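3-hydroxy-3-methylglutaryl-CoA lyase (Acinetobacter baumannii, PDB 6NDS) is a zinc-containing enzyme of the HMGL-like family, built on a TIM barrel and holding coenzyme A in its pocket. Local coordinates at residues 13-22 / 231-242. Residues are numbered along the deposited sequence; the frame is centred on the assembly and turned at random.
Sequences SDLLVVQEVS and YEVGARRFDAAL. With ACT (acetate ion), chain D.
Ser13 offers its carbonyl O to Arg236 NE at 2.8 Å, in the plane of both the carbonyl and the guanidinium. Bent at chi2 (-69°), the arginine chain turns back so that NH1 also binds the carbonyls of Tyr231 and Ala235, above one face of the Tyr231 ring near its rim; a group with several N-H bonds suits the helix end and its Schellman turn, where Gly234 is C-prime. A water joins Arg236 NH2 to Ser13 OG and Asp14 OD1, while Asp14 OD2 accepts from Ala11 N. Asp14 O lies 2.7 Å from Tyr231 OH, a hydroxyl carried on a ring long enough to span the gap; an acetate ion lies beside it. Leu16, branched and apolar, crosses Phe238 at about a right angle, CG 3.6 Å from Phe238 CD2, and its CD1 touches both Phe238 and Tyr231 CD1. From Val17, whose beta-branch suits a strand, the backbones pair in parallel: Val17 N to Arg236 O, Phe238 N to Val17 O, Gln19 N to Phe238 O, Ala240 N to Gln19 O. Here the first and eighth strands of the TIM barrel meet and close it. Gln19, on Val17's face, suits neighbours of opposite charge, since an amide accepts and donates: OE1 takes Arg237 NE (2.8 Å) and NH2 from opposite faces of its plane, while NE2 gives to Asp239 OD1 (3.0 Å) and Thr213, fixing the amide's rotation. Asp239's second oxygen, OD2, is hydrogen-bonded to ND1 of the zinc ligand His215, a second-shell role. Glu20, bent at chi2 (61°), has a carboxylate oxygen able to gather three donors: OE2 takes Leu242 N on its syn lone pair (2.8 Å), Ser22 N and Ser22 OG. Val21 N continues the ladder to Ala240 O; Val21 CG1 packs against Asp239 CG, and the valine side chain lies about 6 Å from the zinc ion. Ser22 begins helix 22-28, its small CB fitting against Ala241 CB.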
loop_
_atom_site.group_PDB
_atom_site.type_symbol
_atom_site.label_atom_id
_atom_site.label_comp_id
_atom_site.label_asym_id
_atom_site.label_seq_id
_atom_site.Cartn_x
_atom_site.Cartn_y
_atom_site.Cartn_z
ATOM N N SER A 13 22.179 -14.379 -2.706
ATOM C CA SER A 13 21.573 -13.356 -3.550
ATOM C C SER A 13 20.174 -12.943 -3.110
ATOM O O SER A 13 19.674 -11.936 -3.617
ATOM C CB SER A 13 21.510 -13.838 -4.999
ATOM O OG SER A 13 20.730 -15.014 -5.116
ATOM N N ASP A 14 19.543 -13.672 -2.184
ATOM C CA ASP A 14 18.147 -13.412 -1.817
ATOM C C ASP A 14 17.955 -12.166 -0.963
ATOM O O ASP A 14 16.840 -11.627 -0.930
ATOM C CB ASP A 14 17.554 -14.587 -1.030
ATOM C CG ASP A 14 17.462 -15.868 -1.832
ATOM O OD1 ASP A 14 17.508 -15.829 -3.082
ATOM O OD2 ASP A 14 17.326 -16.930 -1.184
ATOM N N LEU A 15 18.984 -11.723 -0.241
ATOM C CA LEU A 15 18.829 -10.673 0.762
ATOM C C LEU A 15 18.296 -9.382 0.148
ATOM O O LEU A 15 18.844 -8.878 -0.837
ATOM C CB LEU A 15 20.177 -10.392 1.425
ATOM C CG LEU A 15 20.191 -9.163 2.343
ATOM C CD1 LEU A 15 19.506 -9.509 3.644
ATOM C CD2 LEU A 15 21.604 -8.666 2.615
ATOM N N LEU A 16 17.224 -8.845 0.727
ATOM C CA LEU A 16 16.782 -7.503 0.369
ATOM C C LEU A 16 17.454 -6.526 1.323
ATOM O O LEU A 16 17.304 -6.631 2.549
ATOM C CB LEU A 16 15.255 -7.376 0.403
ATOM C CG LEU A 16 14.663 -6.053 -0.147
ATOM C CD1 LEU A 16 13.260 -6.304 -0.724
ATOM C CD2 LEU A 16 14.612 -4.983 0.918
ATOM N N VAL A 17 18.182 -5.570 0.753
ATOM C CA VAL A 17 19.037 -4.653 1.500
ATOM C C VAL A 17 18.236 -3.384 1.764
ATOM O O VAL A 17 18.066 -2.553 0.869
ATOM C CB VAL A 17 20.317 -4.342 0.723
ATOM C CG1 VAL A 17 21.193 -3.383 1.506
ATOM C CG2 VAL A 17 21.075 -5.638 0.398
ATOM N N VAL A 18 17.768 -3.217 3.002
ATOM C CA VAL A 18 16.935 -2.075 3.376
ATOM C C VAL A 18 17.837 -0.908 3.766
ATOM O O VAL A 18 18.717 -1.060 4.618
ATOM C CB VAL A 18 15.994 -2.452 4.533
ATOM C CG1 VAL A 18 15.148 -1.244 4.934
ATOM C CG2 VAL A 18 15.104 -3.628 4.136
ATOM N N GLN A 19 17.628 0.255 3.141
ATOM C CA GLN A 19 18.453 1.443 3.366
ATOM C C GLN A 19 17.565 2.560 3.901
ATOM O O GLN A 19 16.487 2.816 3.358
ATOM C CB GLN A 19 19.168 1.848 2.065
ATOM C CG GLN A 19 19.924 0.649 1.435
ATOM C CD GLN A 19 20.565 0.919 0.087
ATOM O OE1 GLN A 19 21.593 0.324 -0.234
ATOM N NE2 GLN A 19 19.946 1.777 -0.727
ATOM N N GLU A 20 17.996 3.196 4.992
ATOM C CA GLU A 20 17.123 4.083 5.757
ATOM C C GLU A 20 17.368 5.535 5.363
ATOM O O GLU A 20 18.521 5.985 5.328
ATOM C CB GLU A 20 17.356 3.885 7.260
ATOM C CG GLU A 20 16.555 4.850 8.162
ATOM C CD GLU A 20 15.044 4.711 8.009
ATOM O OE1 GLU A 20 14.536 3.571 7.848
ATOM O OE2 GLU A 20 14.352 5.756 8.038
ATOM N N VAL A 21 16.287 6.262 5.042
ATOM C CA VAL A 21 16.434 7.660 4.618
ATOM C C VAL A 21 15.578 8.631 5.429
ATOM O O VAL A 21 15.464 9.810 5.063
ATOM C CB VAL A 21 16.131 7.825 3.111
ATOM C CG1 VAL A 21 17.042 6.910 2.259
ATOM C CG2 VAL A 21 14.644 7.569 2.801
ATOM N N SER A 22 14.973 8.192 6.535
ATOM C CA SER A 22 14.141 9.141 7.275
ATOM C C SER A 22 14.887 10.379 7.783
ATOM O O SER A 22 14.244 11.440 7.839
ATOM C CB SER A 22 13.410 8.476 8.456
ATOM O OG SER A 22 14.309 8.003 9.416
ATOM N N TYR A 231 12.017 -6.461 -7.112
ATOM C CA TYR A 231 12.693 -7.638 -6.563
ATOM C C TYR A 231 12.549 -8.843 -7.485
ATOM O O TYR A 231 13.503 -9.616 -7.671
ATOM C CB TYR A 231 12.124 -7.957 -5.177
ATOM C CG TYR A 231 12.840 -9.093 -4.463
ATOM C CD1 TYR A 231 13.915 -8.847 -3.626
ATOM C CD2 TYR A 231 12.432 -10.407 -4.638
ATOM C CE1 TYR A 231 14.564 -9.887 -2.971
ATOM C CE2 TYR A 231 13.077 -11.447 -3.999
ATOM C CZ TYR A 231 14.138 -11.183 -3.168
ATOM O OH TYR A 231 14.773 -12.236 -2.537
ATOM N N GLU A 232 11.363 -9.020 -8.076
ATOM C CA GLU A 232 11.109 -10.167 -8.942
ATOM C C GLU A 232 11.995 -10.178 -10.187
ATOM O O GLU A 232 12.235 -11.256 -10.744
ATOM C CB GLU A 232 9.617 -10.209 -9.323
ATOM C CG GLU A 232 8.705 -10.579 -8.129
ATOM C CD GLU A 232 7.209 -10.440 -8.409
ATOM O OE1 GLU A 232 6.829 -9.866 -9.454
ATOM O OE2 GLU A 232 6.407 -10.908 -7.565
ATOM N N VAL A 233 12.509 -9.028 -10.629
ATOM C CA VAL A 233 13.415 -8.983 -11.774
ATOM C C VAL A 233 14.867 -8.749 -11.354
ATOM O O VAL A 233 15.712 -8.473 -12.209
ATOM C CB VAL A 233 12.964 -7.949 -12.824
ATOM C CG1 VAL A 233 11.618 -8.355 -13.430
ATOM C CG2 VAL A 233 12.889 -6.542 -12.237
ATOM N N GLY A 234 15.179 -8.873 -10.062
ATOM C CA GLY A 234 16.554 -8.945 -9.598
ATOM C C GLY A 234 17.051 -7.801 -8.734
ATOM O O GLY A 234 18.175 -7.883 -8.231
ATOM N N ALA A 235 16.267 -6.744 -8.525
ATOM C CA ALA A 235 16.739 -5.642 -7.701
ATOM C C ALA A 235 16.727 -6.037 -6.229
ATOM O O ALA A 235 15.880 -6.819 -5.781
ATOM C CB ALA A 235 15.867 -4.405 -7.906
ATOM N N ARG A 236 17.690 -5.501 -5.475
ATOM C CA ARG A 236 17.856 -5.898 -4.079
ATOM C C ARG A 236 18.025 -4.753 -3.089
ATOM O O ARG A 236 17.778 -4.969 -1.897
ATOM C CB ARG A 236 19.059 -6.852 -3.936
ATOM C CG ARG A 236 18.890 -8.169 -4.697
ATOM C CD ARG A 236 17.809 -9.022 -4.036
ATOM N NE ARG A 236 17.652 -10.349 -4.636
ATOM C CZ ARG A 236 16.779 -10.643 -5.601
ATOM N NH1 ARG A 236 15.999 -9.692 -6.110
ATOM N NH2 ARG A 236 16.680 -11.888 -6.066
ATOM N N ARG A 237 18.412 -3.550 -3.515
ATOM C CA ARG A 237 18.646 -2.438 -2.593
ATOM C C ARG A 237 17.492 -1.447 -2.678
ATOM O O ARG A 237 17.164 -0.977 -3.772
ATOM C CB ARG A 237 19.963 -1.730 -2.920
ATOM C CG ARG A 237 21.225 -2.624 -2.776
ATOM C CD ARG A 237 22.522 -1.954 -3.266
ATOM N NE ARG A 237 22.731 -0.665 -2.617
ATOM C CZ ARG A 237 23.675 0.208 -2.932
ATOM N NH1 ARG A 237 24.571 -0.065 -3.875
ATOM N NH2 ARG A 237 23.732 1.367 -2.283
ATOM N N PHE A 238 16.885 -1.122 -1.525
ATOM C CA PHE A 238 15.688 -0.278 -1.509
ATOM C C PHE A 238 15.770 0.736 -0.381
ATOM O O PHE A 238 16.063 0.367 0.759
ATOM C CB PHE A 238 14.406 -1.117 -1.350
ATOM C CG PHE A 238 14.157 -2.049 -2.498
ATOM C CD1 PHE A 238 13.378 -1.646 -3.569
ATOM C CD2 PHE A 238 14.726 -3.319 -2.515
ATOM C CE1 PHE A 238 13.149 -2.500 -4.643
ATOM C CE2 PHE A 238 14.503 -4.188 -3.572
ATOM C CZ PHE A 238 13.710 -3.788 -4.642
ATOM N N ASP A 239 15.494 2.001 -0.708
ATOM C CA ASP A 239 15.378 3.060 0.291
ATOM C C ASP A 239 13.981 3.066 0.923
ATOM O O ASP A 239 12.972 2.846 0.250
ATOM C CB ASP A 239 15.623 4.434 -0.337
ATOM C CG ASP A 239 17.080 4.679 -0.732
ATOM O OD1 ASP A 239 17.988 3.943 -0.273
ATOM O OD2 ASP A 239 17.321 5.646 -1.492
ATOM N N ALA A 240 13.924 3.382 2.216
ATOM C CA ALA A 240 12.649 3.490 2.923
ATOM C C ALA A 240 12.848 4.445 4.090
ATOM O O ALA A 240 13.973 4.677 4.523
ATOM C CB ALA A 240 12.157 2.116 3.413
ATOM N N ALA A 241 11.746 5.023 4.582
ATOM C CA ALA A 241 11.801 5.950 5.714
ATOM C C ALA A 241 10.984 5.395 6.873
ATOM O O ALA A 241 9.849 4.937 6.680
ATOM C CB ALA A 241 11.273 7.333 5.336
ATOM N N LEU A 242 11.559 5.475 8.081
ATOM C CA LEU A 242 10.848 5.113 9.301
ATOM C C LEU A 242 9.484 5.791 9.357
ATOM O O LEU A 242 9.364 7.003 9.137
ATOM C CB LEU A 242 11.678 5.526 10.518
ATOM C CG LEU A 242 11.113 5.125 11.886
ATOM C CD1 LEU A 242 11.306 3.628 12.098
ATOM C CD2 LEU A 242 11.831 5.934 12.962
HETATM C C ACT D . 12.846 -15.549 -1.277
HETATM O O ACT D . 13.505 -14.903 -2.141
HETATM O OXT ACT D . 11.594 -15.736 -1.209
HETATM C CH3 ACT D . 13.676 -16.213 -0.136
HETATM O O HOH W 1 17.997 -14.386 -5.252
#